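Local coordinates for major allergen DAU C 1 (Daucus carota, PDB 2WQL), which is a pathogenesis-related plant defence protein and food allergen of the Bet v 1 family that may bind small hydrophobic ligands such as abscisic acid, at the interface of chains A and B. Coordinates in Å, arbitrary orientation; residue numbers count along the deposited sequence, not the author numbering. Chains: chain A/B, Major allergen DAU C 1.

The interface of chains A and B. Residues chain A 78-79, 103-106; chain B 9, 103, 115.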
loop_
_atom_site.group_PDB
_atom_site.type_symbol
_atom_site.label_atom_id
_atom_site.label_comp_id
_atom_site.label_asym_id
_atom_site.label_seq_id
_atom_site.Cartn_x
_atom_site.Cartn_y
_atom_site.Cartn_z
ATOM N N ALA A 78 -24.307 -2.050 -6.817
ATOM C CA ALA A 78 -22.942 -1.577 -6.952
ATOM C C ALA A 78 -22.345 -1.056 -5.653
ATOM O O ALA A 78 -21.152 -0.788 -5.616
ATOM C CB ALA A 78 -22.881 -0.516 -7.996
ATOM N N LEU A 79 -23.167 -0.931 -4.604
ATOM C CA LEU A 79 -22.778 -0.339 -3.328
ATOM C C LEU A 79 -22.227 1.096 -3.504
ATOM O O LEU A 79 -21.175 1.439 -2.960
ATOM C CB LEU A 79 -21.754 -1.223 -2.617
ATOM C CG LEU A 79 -22.029 -2.733 -2.590
ATOM C CD1 LEU A 79 -20.976 -3.454 -1.771
ATOM C CD2 LEU A 79 -23.439 -3.037 -2.078
ATOM N N VAL A 103 -18.482 5.080 -2.738
ATOM C CA VAL A 103 -18.547 3.701 -3.195
ATOM C C VAL A 103 -17.869 2.811 -2.154
ATOM O O VAL A 103 -16.849 3.180 -1.609
ATOM C CB VAL A 103 -17.906 3.539 -4.597
ATOM C CG1 VAL A 103 -16.415 3.869 -4.558
ATOM C CG2 VAL A 103 -18.143 2.139 -5.155
ATOM N N VAL A 104 -18.459 1.659 -1.861
ATOM C CA VAL A 104 -17.878 0.701 -0.925
ATOM C C VAL A 104 -17.289 -0.434 -1.754
ATOM O O VAL A 104 -18.008 -1.104 -2.468
ATOM C CB VAL A 104 -18.926 0.140 0.048
ATOM C CG1 VAL A 104 -18.258 -0.653 1.115
ATOM C CG2 VAL A 104 -19.741 1.256 0.659
ATOM N N VAL A 105 -15.983 -0.649 -1.682
ATOM C CA VAL A 105 -15.377 -1.700 -2.500
ATOM C C VAL A 105 -14.826 -2.831 -1.632
ATOM O O VAL A 105 -14.268 -2.573 -0.575
ATOM C CB VAL A 105 -14.270 -1.160 -3.475
ATOM C CG1 VAL A 105 -14.582 0.244 -3.935
ATOM C CG2 VAL A 105 -12.920 -1.207 -2.840
ATOM N N PRO A 106 -15.000 -4.090 -2.064
ATOM C CA PRO A 106 -14.486 -5.203 -1.270
ATOM C C PRO A 106 -12.987 -5.378 -1.355
ATOM O O PRO A 106 -12.358 -4.935 -2.313
ATOM C CB PRO A 106 -15.193 -6.426 -1.859
ATOM C CG PRO A 106 -15.642 -6.013 -3.182
ATOM C CD PRO A 106 -15.903 -4.549 -3.126
ATOM N N GLU B 9 -13.028 -3.380 -10.076
ATOM C CA GLU B 9 -12.810 -1.935 -10.004
ATOM C C GLU B 9 -11.660 -1.531 -10.920
ATOM O O GLU B 9 -10.579 -2.082 -10.804
ATOM C CB GLU B 9 -12.464 -1.538 -8.573
ATOM C CG GLU B 9 -13.620 -1.737 -7.597
ATOM C CD GLU B 9 -13.754 -3.183 -7.070
ATOM O OE1 GLU B 9 -12.766 -3.730 -6.516
ATOM O OE2 GLU B 9 -14.870 -3.764 -7.185
ATOM N N VAL B 103 -21.208 1.283 -12.230
ATOM C CA VAL B 103 -21.302 2.698 -11.912
ATOM C C VAL B 103 -19.914 3.317 -12.116
ATOM O O VAL B 103 -18.914 2.660 -11.890
ATOM C CB VAL B 103 -21.853 2.904 -10.471
ATOM C CG1 VAL B 103 -20.892 2.320 -9.445
ATOM C CG2 VAL B 103 -22.105 4.385 -10.179
ATOM N N LYS B 115 -16.732 0.817 -11.171
ATOM C CA LYS B 115 -17.021 -0.412 -10.449
ATOM C C LYS B 115 -18.072 -1.204 -11.182
ATOM O O LYS B 115 -19.076 -0.666 -11.610
ATOM C CB LYS B 115 -17.498 -0.141 -9.024
ATOM C CG LYS B 115 -17.753 -1.435 -8.240
ATOM C CD LYS B 115 -18.105 -1.216 -6.781
ATOM C CE LYS B 115 -18.588 -2.524 -6.149
ATOM N NZ LYS B 115 -19.165 -2.394 -4.774
#
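B:Lys115 reaches across from strand 112-122 of one Bet v 1-type subunit and places its amine end among backbone carbonyls of the other. The two chains meet here with strand 95-106 of chain A and the loop at A:Ala78 and A:Leu79 facing strands 5-12, 95-106 and 112-122 of chain B. The protein is a homodimer, but the deposited assembly holds six copies, the interface of chains A and B is not an exact two-fold, and the structure alone does not show whether this pairing is that dimer.

Two hydrogen bonds from the same nitrogen carry the polar part. NZ of B:Lys115 gives one to the backbone O of A:Ala78 at 2.7 Å, coming in from above the carbonyl plane, 53° out of it. The second goes to the backbone O of A:Val104 at 2.9 Å and is nearly collinear with that carbonyl, the C=O...N angle being 163°. One acceptor belongs to the loop and the other to strand 95-106, so the amine bridges two segments of chain A. With CG anti to the backbone N (chi1 -178°) and the chain extended from there on, the lysine spends its full length getting NZ to this spot. Beside the amine, CB of A:Leu79 sits 3.6 Å from NZ of B:Lys115, and CG and CD1 of the leucine are about as near, so that hydrocarbon lies against one side of the polar nitrogen.

Apolar contacts line the route. The lysine stem passes A:Val103 at an oblique angle, its CD 3.7 Å from the valine CG2, the methyl that lies anti to the backbone N. Away from the lysine tip, CB of A:Ala78 packs against CG1 of B:Val103 at 3.8 Å.

B:Glu9 makes a looser approach, its carboxylate carbon CD 4.2 Å from CB of A:Val105.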